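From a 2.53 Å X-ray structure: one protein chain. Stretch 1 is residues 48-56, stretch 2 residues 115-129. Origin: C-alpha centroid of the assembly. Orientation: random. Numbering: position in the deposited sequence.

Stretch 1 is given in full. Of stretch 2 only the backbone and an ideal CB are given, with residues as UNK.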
ATOM      1  N   ASN A  48      15.032  16.219 -13.352  1.00 26.65           N
ATOM      2  CA  ASN A  48      16.360  16.833 -13.483  1.00 26.73           C
ATOM      3  C   ASN A  48      17.029  17.213 -12.138  1.00 27.98           C
ATOM      4  O   ASN A  48      17.363  18.384 -11.881  1.00 27.91           O
ATOM      5  CB  ASN A  48      16.298  18.036 -14.419  1.00 25.68           C
ATOM      6  CG  ASN A  48      15.999  17.645 -15.850  1.00 29.46           C
ATOM      7  OD1 ASN A  48      16.054  16.472 -16.222  1.00 37.00           O
ATOM      8  ND2 ASN A  48      15.688  18.632 -16.667  1.00 35.80           N
ATOM      9  N   LEU A  49      17.239  16.215 -11.293  1.00 26.39           N
ATOM     10  CA  LEU A  49      17.756  16.467  -9.973  1.00 26.35           C
ATOM     11  C   LEU A  49      19.289  16.508  -9.971  1.00 26.66           C
ATOM     12  O   LEU A  49      19.941  15.856 -10.784  1.00 26.40           O
ATOM     13  CB  LEU A  49      17.224  15.432  -8.979  1.00 25.97           C
ATOM     14  CG  LEU A  49      15.703  15.398  -8.788  1.00 27.29           C
ATOM     15  CD1 LEU A  49      15.329  14.510  -7.588  1.00 25.86           C
ATOM     16  CD2 LEU A  49      15.112  16.805  -8.646  1.00 24.96           C
ATOM     17  N   ASP A  50      19.833  17.314  -9.056  1.00 26.53           N
ATOM     18  CA  ASP A  50      21.268  17.496  -8.889  1.00 26.85           C
ATOM     19  C   ASP A  50      21.626  17.632  -7.416  1.00 26.76           C
ATOM     20  O   ASP A  50      20.762  18.014  -6.594  1.00 26.74           O
ATOM     21  CB  ASP A  50      21.695  18.764  -9.621  1.00 25.23           C
ATOM     22  CG  ASP A  50      21.711  18.591 -11.119  1.00 27.30           C
ATOM     23  OD1 ASP A  50      22.439  17.687 -11.595  1.00 27.85           O
ATOM     24  OD2 ASP A  50      21.017  19.360 -11.829  1.00 31.24           O
ATOM     25  N   ARG A  51      22.889  17.340  -7.083  1.00 26.67           N
ATOM     26  CA  ARG A  51      23.392  17.496  -5.707  1.00 25.93           C
ATOM     27  C   ARG A  51      22.521  16.729  -4.706  1.00 26.66           C
ATOM     28  O   ARG A  51      22.067  17.308  -3.719  1.00 26.52           O
ATOM     29  CB  ARG A  51      23.385  18.976  -5.308  1.00 26.44           C
ATOM     30  CG  ARG A  51      24.225  19.880  -6.145  1.00 20.12           C
ATOM     31  CD  ARG A  51      24.184  21.281  -5.584  1.00 20.89           C
ATOM     32  NE  ARG A  51      25.542  21.773  -5.410  1.00 28.85           N
ATOM     33  CZ  ARG A  51      26.181  21.927  -4.247  1.00 25.38           C
ATOM     34  NH1 ARG A  51      25.599  21.646  -3.095  1.00 28.73           N
ATOM     35  NH2 ARG A  51      27.430  22.373  -4.255  1.00 26.20           N
ATOM     36  N   VAL A  52      22.308  15.439  -4.983  1.00 27.21           N
ATOM     37  CA  VAL A  52      21.270  14.634  -4.340  1.00 27.85           C
ATOM     38  C   VAL A  52      21.834  13.826  -3.156  1.00 27.98           C
ATOM     39  O   VAL A  52      22.897  13.205  -3.257  1.00 29.24           O
ATOM     40  CB  VAL A  52      20.550  13.675  -5.409  1.00 28.35           C
ATOM     41  CG1 VAL A  52      19.501  12.797  -4.778  1.00 24.36           C
ATOM     42  CG2 VAL A  52      19.928  14.478  -6.571  1.00 28.83           C
ATOM     43  N   ILE A  53      21.138  13.904  -2.023  1.00 27.33           N
ATOM     44  CA  ILE A  53      21.279  12.960  -0.934  1.00 26.70           C
ATOM     45  C   ILE A  53      20.027  12.097  -1.004  1.00 25.97           C
ATOM     46  O   ILE A  53      18.924  12.592  -0.899  1.00 23.80           O
ATOM     47  CB  ILE A  53      21.398  13.656   0.446  1.00 27.58           C
ATOM     48  CG1 ILE A  53      22.763  14.361   0.582  1.00 27.82           C
ATOM     49  CG2 ILE A  53      21.238  12.631   1.585  1.00 24.33           C
ATOM     50  CD1 ILE A  53      22.960  15.556  -0.307  1.00 25.65           C
ATOM     51  N   LEU A  54      20.219  10.802  -1.191  1.00 27.22           N
ATOM     52  CA  LEU A  54      19.113   9.867  -1.391  1.00 27.61           C
ATOM     53  C   LEU A  54      18.804   9.195  -0.054  1.00 28.49           C
ATOM     54  O   LEU A  54      19.710   8.634   0.599  1.00 26.51           O
ATOM     55  CB  LEU A  54      19.478   8.843  -2.479  1.00 26.48           C
ATOM     56  CG  LEU A  54      18.577   7.637  -2.793  1.00 29.54           C
ATOM     57  CD1 LEU A  54      18.934   7.049  -4.184  1.00 27.95           C
ATOM     58  CD2 LEU A  54      18.650   6.549  -1.696  1.00 31.80           C
ATOM     59  N   VAL A  55      17.534   9.306   0.355  1.00 28.39           N
ATOM     60  CA  VAL A  55      17.005   8.639   1.534  1.00 28.90           C
ATOM     61  C   VAL A  55      15.785   7.800   1.118  1.00 28.57           C
ATOM     62  O   VAL A  55      14.758   8.339   0.649  1.00 28.25           O
ATOM     63  CB  VAL A  55      16.610   9.653   2.622  1.00 30.16           C
ATOM     64  CG1 VAL A  55      15.983   8.936   3.831  1.00 31.42           C
ATOM     65  CG2 VAL A  55      17.830  10.465   3.073  1.00 32.64           C
ATOM     66  N   ALA A  56      15.904   6.479   1.290  1.00 28.48           N
ATOM     67  CA  ALA A  56      14.860   5.551   0.848  1.00 28.31           C
ATOM     68  C   ALA A  56      14.436   4.761   2.047  1.00 29.34           C
ATOM     69  O   ALA A  56      15.278   4.115   2.681  1.00 28.98           O
ATOM     70  CB  ALA A  56      15.349   4.633  -0.264  1.00 25.40           C
ATOM     71  N   UNK A 115      20.738   8.230  12.155  1.00 27.34           N
ATOM     72  CA  UNK A 115      21.764   8.348  11.098  1.00 28.53           C
ATOM     73  C   UNK A 115      21.251   9.145   9.897  1.00 28.92           C
ATOM     74  O   UNK A 115      21.983   9.956   9.337  1.00 29.30           O
ATOM     75  CB  UNK A 115      22.213   6.959  10.638  1.00 28.53           C
ATOM     76  N   UNK A 116      19.998   8.916   9.502  1.00 28.01           N
ATOM     77  CA  UNK A 116      19.392   9.694   8.419  1.00 28.88           C
ATOM     78  C   UNK A 116      19.420  11.208   8.720  1.00 29.81           C
ATOM     79  O   UNK A 116      19.623  12.026   7.808  1.00 29.53           O
ATOM     80  CB  UNK A 116      17.951   9.232   8.190  1.00 28.88           C
ATOM     81  N   UNK A 117      19.207  11.578   9.987  1.00 30.20           N
ATOM     82  CA  UNK A 117      19.170  13.001  10.379  1.00 29.06           C
ATOM     83  C   UNK A 117      20.579  13.591  10.394  1.00 29.94           C
ATOM     84  O   UNK A 117      20.741  14.804  10.222  1.00 31.20           O
ATOM     85  CB  UNK A 117      18.519  13.166  11.754  1.00 29.06           C
ATOM     86  N   UNK A 118      21.595  12.742  10.591  1.00 29.99           N
ATOM     87  CA  UNK A 118      22.992  13.184  10.459  1.00 30.43           C
ATOM     88  C   UNK A 118      23.287  13.483   9.007  1.00 28.64           C
ATOM     89  O   UNK A 118      23.938  14.471   8.695  1.00 29.00           O
ATOM     90  CB  UNK A 118      23.963  12.129  10.994  1.00 30.43           C
ATOM     91  N   UNK A 119      22.773  12.651   8.116  1.00 28.12           N
ATOM     92  CA  UNK A 119      22.966  12.882   6.699  1.00 28.91           C
ATOM     93  C   UNK A 119      22.251  14.141   6.178  1.00 29.92           C
ATOM     94  O   UNK A 119      22.719  14.720   5.202  1.00 32.49           O
ATOM     95  CB  UNK A 119      22.482  11.657   5.921  1.00 28.91           C
ATOM     96  N   UNK A 120      21.164  14.596   6.807  1.00 28.77           N
ATOM     97  CA  UNK A 120      20.402  15.719   6.234  1.00 27.31           C
ATOM     98  C   UNK A 120      20.568  17.059   6.965  1.00 28.91           C
ATOM     99  O   UNK A 120      20.163  18.098   6.444  1.00 30.39           O
ATOM    100  CB  UNK A 120      18.916  15.354   6.216  1.00 27.31           C
ATOM    101  N   UNK A 121      21.154  17.078   8.153  1.00 29.78           N
ATOM    102  CA  UNK A 121      21.361  18.381   8.807  1.00 31.35           C
ATOM    103  C   UNK A 121      22.525  19.112   8.145  1.00 31.40           C
ATOM    104  O   UNK A 121      23.363  18.502   7.475  1.00 31.08           O
ATOM    105  CB  UNK A 121      21.625  18.206  10.304  1.00 31.35           C
ATOM    106  N   UNK A 122      22.560  20.427   8.338  1.00 31.70           N
ATOM    107  CA  UNK A 122      23.568  21.273   7.711  1.00 33.05           C
ATOM    108  C   UNK A 122      23.726  20.964   6.220  1.00 32.01           C
ATOM    109  O   UNK A 122      24.816  20.616   5.761  1.00 32.77           O
ATOM    110  CB  UNK A 122      24.911  21.102   8.424  1.00 33.05           C
ATOM    111  N   UNK A 123      22.613  21.042   5.494  1.00 32.02           N
ATOM    112  CA  UNK A 123      22.614  21.092   4.034  1.00 30.46           C
ATOM    113  C   UNK A 123      22.271  22.520   3.659  1.00 29.22           C
ATOM    114  O   UNK A 123      21.648  23.227   4.432  1.00 29.93           O
ATOM    115  CB  UNK A 123      21.632  20.093   3.419  1.00 30.46           C
ATOM    116  N   UNK A 124      22.682  22.946   2.476  1.00 29.09           N
ATOM    117  CA  UNK A 124      22.391  24.299   2.008  1.00 29.35           C
ATOM    118  C   UNK A 124      21.248  24.309   0.960  1.00 28.96           C
ATOM    119  O   UNK A 124      20.791  23.258   0.499  1.00 25.14           O
ATOM    120  CB  UNK A 124      23.656  24.923   1.415  1.00 29.35           C
ATOM    121  N   UNK A 125      20.797  25.517   0.622  1.00 30.37           N
ATOM    122  CA  UNK A 125      19.675  25.763  -0.309  1.00 31.49           C
ATOM    123  C   UNK A 125      19.858  25.111  -1.680  1.00 30.23           C
ATOM    124  O   UNK A 125      18.885  24.912  -2.408  1.00 30.70           O
ATOM    125  CB  UNK A 125      19.487  27.269  -0.499  1.00 31.49           C
ATOM    126  N   UNK A 126      21.106  24.805  -2.019  1.00 29.34           N
ATOM    127  CA  UNK A 126      21.474  24.265  -3.321  1.00 27.96           C
ATOM    128  C   UNK A 126      21.350  22.734  -3.359  1.00 27.83           C
ATOM    129  O   UNK A 126      21.422  22.134  -4.431  1.00 27.55           O
ATOM    130  CB  UNK A 126      22.903  24.685  -3.673  1.00 27.96           C
ATOM    131  N   UNK A 127      21.122  22.111  -2.200  1.00 27.55           N
ATOM    132  CA  UNK A 127      21.065  20.662  -2.109  1.00 27.55           C
ATOM    133  C   UNK A 127      19.661  20.161  -2.210  1.00 28.06           C
ATOM    134  O   UNK A 127      18.724  20.925  -2.011  1.00 31.03           O
ATOM    135  CB  UNK A 127      21.695  20.176  -0.802  1.00 27.55           C
ATOM    136  N   UNK A 128      19.514  18.887  -2.558  1.00 26.85           N
ATOM    137  CA  UNK A 128      18.204  18.259  -2.687  1.00 27.81           C
ATOM    138  C   UNK A 128      18.224  16.856  -2.050  1.00 27.77           C
ATOM    139  O   UNK A 128      19.138  16.058  -2.307  1.00 24.47           O
ATOM    140  CB  UNK A 128      17.794  18.177  -4.159  1.00 27.81           C
ATOM    141  N   UNK A 129      17.235  16.582  -1.188  1.00 27.49           N
ATOM    142  CA  UNK A 129      17.017  15.240  -0.664  1.00 27.80           C
ATOM    143  C   UNK A 129      15.984  14.541  -1.556  1.00 28.31           C
ATOM    144  O   UNK A 129      14.876  15.072  -1.806  1.00 29.37           O
ATOM    145  CB  UNK A 129      16.554  15.283   0.794  1.00 27.80           C
TER

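Positions 115 to 120 form the end of a helix running nearly antiparallel to strand 52-56, with 163° between their directions and 9.9 Å between axes at closest approach. Position 115 has nothing of stretch 1 near its CB, so the strand sets no preference; it is Arg115. At 116, CB points toward the strand, 4.8 Å from Val55 CG1, and a compact aliphatic group would suit. The residue is Val116, whose CG1 lies 3.8 Å from Val55 CG1. Positions 117 and 118 are out of reach and could hold almost anything; they are Leu117 and Glu118.

Position 119 again points toward the strand, its CB 4.6 Å from Ile53 CG2, favouring a hydrophobic group; it is Leu119. Position 120 points sideways, and only a branched or longer apolar chain would gain contact. Val120 does so, its CG1 4.4 Å from Val55 CG2. The helix ends here: 121, the first residue to leave helical angles, and 122, with positive phi (47°), are both out of reach. Glycine, asparagine or aspartate would tolerate the latter backbone readily, but it is Gln122, after Asp121.

Position 123 points toward stretch 1 with no atom of it close to CB, so a longer apolar chain is needed to reach Ile53. Leu123 extends CD2 to 4.3 Å from Ile53 CD1.

A type I turn spans 124 to 127. Its first position suits a small polar residue able to accept a backbone hydrogen bond; Asn124 OD1 accepts a weak one from the N of residue 126. Position 125 is out of reach and tolerant; it is Glu125. At 126, CB lies 4.1 Å from Arg51 NH1, where a polar group is plausible, and Asn126 places ND2 over one face of the guanidinium. Near that same cation, 127 calls for an acidic residue. Asp127 forms a salt bridge, OD1 to Arg51 NH1 at 2.6 Å, although the hydrogen bond within it is weak; OD2 accepts from Asn124 N at 3.1 Å, bracing the turn.

The chain then pairs in parallel with stretch 1: the N of 128 donates to Arg51 O (3.2 Å), and its O accepts from Ile53 N (3.0 Å). CB at 128 lies on the Val52 face, 3.8 Å from Asp50 O, so threonine, serine or valine would fit. In Thr128, OG1 donates to a water (2.8 Å) that in turn donates to Asp50 O (2.7 Å).

Position 129 shares the Ile53 face, where beta-branched aliphatics suit. Val129 sets CG2 4.4 Å from Ile53 CB and CG1 4.2 Å from Val55 CG2.

Stretch 2 115-129: RVLELVDQLNENDTV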
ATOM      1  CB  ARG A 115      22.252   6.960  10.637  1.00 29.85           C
ATOM      2  CG  ARG A 115      23.187   6.944   9.438  1.00 31.11           C
ATOM      3  CD  ARG A 115      24.348   7.888   9.625  1.00 33.94           C
ATOM      4  NE  ARG A 115      25.449   7.625   8.695  1.00 34.90           N
ATOM      5  CZ  ARG A 115      26.552   8.364   8.631  1.00 28.77           C
ATOM      6  NH1 ARG A 115      26.707   9.390   9.449  1.00 30.98           N
ATOM      7  NH2 ARG A 115      27.518   8.062   7.772  1.00 32.99           N
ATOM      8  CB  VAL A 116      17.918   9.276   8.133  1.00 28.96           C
ATOM      9  CG1 VAL A 116      17.295  10.208   7.110  1.00 27.11           C
ATOM     10  CG2 VAL A 116      17.833   7.834   7.651  1.00 27.81           C
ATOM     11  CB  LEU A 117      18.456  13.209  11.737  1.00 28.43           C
ATOM     12  CG  LEU A 117      16.934  12.917  11.793  1.00 28.49           C
ATOM     13  CD1 LEU A 117      16.374  13.062  13.190  1.00 27.97           C
ATOM     14  CD2 LEU A 117      16.109  13.784  10.864  1.00 26.58           C
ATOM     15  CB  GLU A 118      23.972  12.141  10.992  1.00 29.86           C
ATOM     16  CG  GLU A 118      23.769  11.884  12.468  1.00 35.57           C
ATOM     17  CD  GLU A 118      25.060  11.967  13.235  1.00 43.01           C
ATOM     18  OE1 GLU A 118      25.742  13.017  13.118  1.00 44.05           O
ATOM     19  OE2 GLU A 118      25.386  10.981  13.941  1.00 45.83           O
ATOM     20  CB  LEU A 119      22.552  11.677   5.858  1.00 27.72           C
ATOM     21  CG  LEU A 119      23.276  10.367   6.169  1.00 31.28           C
ATOM     22  CD1 LEU A 119      23.063   9.327   5.042  1.00 32.92           C
ATOM     23  CD2 LEU A 119      24.765  10.573   6.424  1.00 34.05           C
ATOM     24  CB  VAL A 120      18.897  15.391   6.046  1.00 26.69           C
ATOM     25  CG1 VAL A 120      18.710  14.246   5.083  1.00 25.46           C
ATOM     26  CG2 VAL A 120      18.230  15.059   7.344  1.00 27.31           C
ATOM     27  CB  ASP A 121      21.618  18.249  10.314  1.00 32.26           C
ATOM     28  CG  ASP A 121      20.426  17.724  11.078  1.00 31.71           C
ATOM     29  OD1 ASP A 121      19.254  17.965  10.679  1.00 29.04           O
ATOM     30  OD2 ASP A 121      20.693  17.077  12.114  1.00 28.65           O
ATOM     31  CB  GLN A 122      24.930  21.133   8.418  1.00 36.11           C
ATOM     32  CG  GLN A 122      24.978  21.620   9.869  1.00 38.25           C
ATOM     33  CD  GLN A 122      24.903  20.491  10.881  1.00 45.34           C
ATOM     34  OE1 GLN A 122      24.036  19.621  10.794  1.00 47.24           O
ATOM     35  NE2 GLN A 122      25.821  20.498  11.851  1.00 46.44           N
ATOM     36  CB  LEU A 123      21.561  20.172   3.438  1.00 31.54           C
ATOM     37  CG  LEU A 123      21.737  18.663   3.565  1.00 32.00           C
ATOM     38  CD1 LEU A 123      20.622  18.010   2.771  1.00 30.45           C
ATOM     39  CD2 LEU A 123      23.091  18.212   3.064  1.00 31.07           C
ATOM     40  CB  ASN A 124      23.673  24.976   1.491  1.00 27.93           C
ATOM     41  CG  ASN A 124      24.433  24.107   0.509  1.00 31.07           C
ATOM     42  OD1 ASN A 124      23.968  23.856  -0.600  1.00 29.73           O
ATOM     43  ND2 ASN A 124      25.602  23.630   0.919  1.00 35.71           N
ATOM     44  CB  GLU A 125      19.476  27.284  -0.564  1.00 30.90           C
ATOM     45  CG  GLU A 125      19.885  28.290   0.565  1.00 38.18           C
ATOM     46  CD  GLU A 125      21.411  28.389   0.834  1.00 42.73           C
ATOM     47  OE1 GLU A 125      22.167  29.037   0.049  1.00 40.90           O
ATOM     48  OE2 GLU A 125      21.841  27.811   1.864  1.00 41.81           O
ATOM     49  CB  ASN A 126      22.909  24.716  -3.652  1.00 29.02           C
ATOM     50  CG  ASN A 126      23.071  25.181  -5.074  1.00 30.27           C
ATOM     51  OD1 ASN A 126      22.103  25.606  -5.697  1.00 32.86           O
ATOM     52  ND2 ASN A 126      24.315  25.123  -5.598  1.00 21.88           N
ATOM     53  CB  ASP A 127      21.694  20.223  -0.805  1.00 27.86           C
ATOM     54  CG  ASP A 127      23.168  20.507  -0.777  1.00 27.26           C
ATOM     55  OD1 ASP A 127      23.840  20.181  -1.777  1.00 25.89           O
ATOM     56  OD2 ASP A 127      23.656  21.048   0.230  1.00 32.80           O
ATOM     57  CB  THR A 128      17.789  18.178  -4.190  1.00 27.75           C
ATOM     58  OG1 THR A 128      17.618  19.502  -4.719  1.00 33.04           O
ATOM     59  CG2 THR A 128      16.489  17.405  -4.392  1.00 29.92           C
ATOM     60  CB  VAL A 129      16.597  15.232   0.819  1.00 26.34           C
ATOM     61  CG1 VAL A 129      16.243  13.848   1.238  1.00 25.55           C
ATOM     62  CG2 VAL A 129      17.748  15.748   1.690  1.00 29.39           C
TER
HETATM   63  O   HOH W   1      20.067  20.457  -5.790  1.00 20.69           O
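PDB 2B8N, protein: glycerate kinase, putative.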